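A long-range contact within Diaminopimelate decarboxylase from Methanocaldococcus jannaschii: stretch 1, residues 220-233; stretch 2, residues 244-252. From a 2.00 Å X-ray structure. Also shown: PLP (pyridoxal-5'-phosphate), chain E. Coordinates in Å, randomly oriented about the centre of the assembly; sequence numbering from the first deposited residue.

Stretch 1 (220-233) PFIEETRKVMDFVV
Stretch 2, residues 244-252: DVNLGGGLG

This is a mainly apolar helix-on-strand packing that continues into a glycine-rich loop holding PLP. Residues 220-233 are helical throughout, with i to i+4 backbone hydrogen bonds. The strand segment around V245 runs roughly antiparallel to the helix, at 152°, with a closest axis approach of 10.3 Å. In register, T225 CA lies 7.3 Å from L247 CA, and V228 CA 8.3 Å from V245 CA. The contact buries 408 Å².

V245 (chi1 t) and L247 (m, t) point toward the helix; N246 points away. V245 CG1 meets V228 CG1 at 4.0 Å, and V245 CG2 meets V232 CG2 at 4.0 Å. Both helix valines are t. M229 (m, m, m) brings SD to 4.3 Å from V245 CG2. L247 has the largest covered area: its CD2 is 4.1 Å from V228 CG2, its CD1 3.7 Å from T225 OG1. T225 (m) hydrogen-bonds through OG1 to F221 O, 2.9 Å, which suits its hydroxyl to this apolar setting.

E224 (t, t) places OE2 2.7 Å from L247 O.

F221 (m, chi2 -68°) sets its ring edge against the loop, CE1 to G249 O 3.6 Å. G250 (phi/psi 109/-10) needs glycine; its N donates to PLP O3P, 2.9 Å. A CB on G249 would clash with that oxygen.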

# COMPACT_ATOMS: atom_id res chain seq x y z
N PRO A 220 -26.26 -11.14 5.34
CA PRO A 220 -25.07 -11.79 5.94
C PRO A 220 -25.02 -11.55 7.47
O PRO A 220 -24.63 -12.43 8.27
CB PRO A 220 -23.89 -11.12 5.24
CG PRO A 220 -24.47 -10.54 3.99
CD PRO A 220 -25.87 -10.13 4.34
N PHE A 221 -25.42 -10.34 7.87
CA PHE A 221 -25.43 -10.01 9.29
C PHE A 221 -26.48 -10.80 10.06
O PHE A 221 -26.22 -11.25 11.19
CB PHE A 221 -25.67 -8.51 9.51
CG PHE A 221 -24.55 -7.67 8.98
CD1 PHE A 221 -23.29 -7.71 9.58
CD2 PHE A 221 -24.73 -6.90 7.86
CE1 PHE A 221 -22.23 -7.02 9.05
CE2 PHE A 221 -23.66 -6.17 7.30
CZ PHE A 221 -22.42 -6.23 7.89
N ILE A 222 -27.67 -10.94 9.50
CA ILE A 222 -28.69 -11.75 10.17
C ILE A 222 -28.13 -13.20 10.33
O ILE A 222 -28.21 -13.78 11.40
CB ILE A 222 -30.01 -11.83 9.29
CG1 ILE A 222 -30.68 -10.46 9.20
CG2 ILE A 222 -31.00 -12.80 9.92
CD1 ILE A 222 -31.74 -10.33 8.06
N GLU A 223 -27.57 -13.77 9.27
CA GLU A 223 -27.07 -15.14 9.33
C GLU A 223 -25.91 -15.26 10.35
O GLU A 223 -25.82 -16.24 11.08
CB GLU A 223 -26.62 -15.61 7.93
CG GLU A 223 -26.03 -17.03 7.89
CD GLU A 223 -27.07 -18.13 8.14
OE1 GLU A 223 -28.31 -17.84 8.16
OE2 GLU A 223 -26.63 -19.29 8.30
N GLU A 224 -25.01 -14.28 10.35
CA GLU A 224 -23.94 -14.26 11.36
C GLU A 224 -24.58 -14.25 12.75
O GLU A 224 -24.19 -15.01 13.65
CB GLU A 224 -23.08 -12.97 11.22
CG GLU A 224 -22.12 -12.72 12.44
CD GLU A 224 -21.53 -11.31 12.51
OE1 GLU A 224 -22.02 -10.38 11.78
OE2 GLU A 224 -20.60 -11.09 13.33
N THR A 225 -25.58 -13.40 12.95
CA THR A 225 -26.15 -13.30 14.30
C THR A 225 -26.82 -14.60 14.74
O THR A 225 -26.63 -15.06 15.90
CB THR A 225 -27.16 -12.12 14.39
OG1 THR A 225 -26.49 -10.89 14.03
CG2 THR A 225 -27.63 -11.95 15.79
N ARG A 226 -27.55 -15.22 13.81
CA ARG A 226 -28.19 -16.47 14.14
C ARG A 226 -27.13 -17.53 14.51
O ARG A 226 -27.27 -18.24 15.49
CB ARG A 226 -28.96 -17.01 12.95
CG ARG A 226 -30.18 -16.14 12.49
CD ARG A 226 -30.88 -16.83 11.31
NE ARG A 226 -32.11 -16.15 10.91
CZ ARG A 226 -32.88 -16.53 9.88
NH1 ARG A 226 -32.51 -17.60 9.14
NH2 ARG A 226 -34.04 -15.88 9.64
N LYS A 227 -26.09 -17.66 13.70
CA LYS A 227 -25.13 -18.74 13.97
C LYS A 227 -24.22 -18.52 15.18
O LYS A 227 -23.79 -19.49 15.84
CB LYS A 227 -24.37 -19.03 12.68
CG LYS A 227 -25.34 -19.43 11.53
CD LYS A 227 -25.98 -20.76 11.89
CE LYS A 227 -27.28 -21.05 11.06
NZ LYS A 227 -26.97 -21.48 9.72
N VAL A 228 -23.97 -17.24 15.49
CA VAL A 228 -23.20 -16.91 16.68
C VAL A 228 -24.09 -17.22 17.89
O VAL A 228 -23.65 -17.88 18.85
CB VAL A 228 -22.78 -15.41 16.70
CG1 VAL A 228 -22.22 -15.05 18.12
CG2 VAL A 228 -21.69 -15.16 15.63
N MET A 229 -25.34 -16.80 17.86
CA MET A 229 -26.20 -17.11 18.98
C MET A 229 -26.45 -18.62 19.13
O MET A 229 -26.58 -19.13 20.27
CB MET A 229 -27.54 -16.31 18.86
CG MET A 229 -27.39 -14.78 19.08
SD MET A 229 -26.57 -14.33 20.67
CE MET A 229 -27.94 -14.53 21.86
N ASP A 230 -26.55 -19.34 18.00
CA ASP A 230 -26.72 -20.79 18.09
C ASP A 230 -25.52 -21.35 18.87
O ASP A 230 -25.65 -22.31 19.64
CB ASP A 230 -26.70 -21.46 16.71
CG ASP A 230 -28.01 -21.25 15.91
OD1 ASP A 230 -29.02 -20.77 16.47
OD2 ASP A 230 -28.00 -21.60 14.73
N PHE A 231 -24.33 -20.79 18.65
CA PHE A 231 -23.16 -21.30 19.37
C PHE A 231 -23.23 -20.92 20.86
O PHE A 231 -22.78 -21.69 21.73
CB PHE A 231 -21.84 -20.81 18.71
CG PHE A 231 -20.59 -21.40 19.34
CD1 PHE A 231 -20.35 -22.76 19.23
CD2 PHE A 231 -19.71 -20.60 20.07
CE1 PHE A 231 -19.21 -23.37 19.87
CE2 PHE A 231 -18.56 -21.18 20.72
CZ PHE A 231 -18.34 -22.58 20.60
N VAL A 232 -23.79 -19.76 21.17
CA VAL A 232 -23.94 -19.37 22.58
C VAL A 232 -24.88 -20.38 23.25
O VAL A 232 -24.69 -20.77 24.42
CB VAL A 232 -24.45 -17.88 22.71
CG1 VAL A 232 -24.65 -17.50 24.15
CG2 VAL A 232 -23.32 -16.89 22.16
N VAL A 233 -25.89 -20.84 22.51
CA VAL A 233 -26.81 -21.86 23.06
C VAL A 233 -26.01 -23.16 23.28
O VAL A 233 -26.09 -23.77 24.35
CB VAL A 233 -28.02 -22.16 22.11
CG1 VAL A 233 -28.84 -23.37 22.65
CG2 VAL A 233 -28.94 -20.94 22.03
N ASP A 244 -20.43 -11.32 26.95
CA ASP A 244 -20.35 -10.40 25.82
C ASP A 244 -20.47 -11.12 24.49
O ASP A 244 -19.84 -12.15 24.30
CB ASP A 244 -18.94 -9.74 25.66
CG ASP A 244 -18.55 -8.79 26.80
OD1 ASP A 244 -19.43 -8.34 27.55
OD2 ASP A 244 -17.32 -8.47 26.90
N VAL A 245 -21.26 -10.56 23.58
CA VAL A 245 -21.32 -11.05 22.20
C VAL A 245 -20.87 -9.84 21.36
O VAL A 245 -21.44 -8.76 21.43
CB VAL A 245 -22.73 -11.52 21.80
CG1 VAL A 245 -22.78 -11.71 20.27
CG2 VAL A 245 -23.00 -12.88 22.48
N ASN A 246 -19.81 -10.03 20.60
CA ASN A 246 -19.25 -8.93 19.78
C ASN A 246 -19.43 -9.39 18.35
O ASN A 246 -18.88 -10.43 17.96
CB ASN A 246 -17.76 -8.75 20.17
CG ASN A 246 -17.03 -7.70 19.34
OD1 ASN A 246 -17.45 -7.33 18.23
ND2 ASN A 246 -15.87 -7.24 19.87
N LEU A 247 -20.25 -8.66 17.58
CA LEU A 247 -20.51 -9.10 16.22
C LEU A 247 -19.65 -8.46 15.14
O LEU A 247 -19.92 -8.60 13.95
CB LEU A 247 -22.02 -8.96 15.90
CG LEU A 247 -22.90 -9.83 16.85
CD1 LEU A 247 -24.42 -9.43 16.71
CD2 LEU A 247 -22.75 -11.33 16.52
N GLY A 248 -18.56 -7.79 15.55
CA GLY A 248 -17.64 -7.28 14.52
C GLY A 248 -18.13 -6.06 13.77
O GLY A 248 -19.07 -5.36 14.20
N GLY A 249 -17.51 -5.77 12.63
CA GLY A 249 -17.94 -4.62 11.87
C GLY A 249 -18.37 -5.07 10.47
O GLY A 249 -18.98 -6.17 10.30
N GLY A 250 -18.11 -4.23 9.49
CA GLY A 250 -18.42 -4.58 8.12
C GLY A 250 -19.59 -3.85 7.45
O GLY A 250 -19.74 -4.05 6.24
N LEU A 251 -20.41 -3.07 8.18
CA LEU A 251 -21.51 -2.36 7.46
C LEU A 251 -20.94 -1.50 6.30
O LEU A 251 -20.02 -0.70 6.52
CB LEU A 251 -22.30 -1.41 8.40
CG LEU A 251 -23.55 -0.77 7.76
CD1 LEU A 251 -24.56 -1.93 7.44
CD2 LEU A 251 -24.25 0.21 8.79
N GLY A 252 -21.50 -1.65 5.10
CA GLY A 252 -21.01 -0.91 3.94
C GLY A 252 -21.44 0.55 3.92
O GLY A 252 -22.43 0.88 4.55
N1 PLP E . -13.46 -5.98 13.24
C2 PLP E . -12.47 -6.75 12.67
C2A PLP E . -12.05 -8.02 13.45
C3 PLP E . -11.91 -6.31 11.47
O3 PLP E . -10.94 -7.09 10.94
C4 PLP E . -12.33 -5.18 10.82
C4A PLP E . -11.63 -4.78 9.47
O4A PLP E . -10.61 -5.33 9.22
C5 PLP E . -13.34 -4.39 11.39
C6 PLP E . -13.89 -4.83 12.59
C5A PLP E . -13.94 -3.11 10.81
O4P PLP E . -14.51 -3.32 9.49
P PLP E . -15.30 -2.17 8.74
O1P PLP E . -15.67 -2.80 7.46
O2P PLP E . -14.31 -1.06 8.56
O3P PLP E . -16.46 -1.80 9.55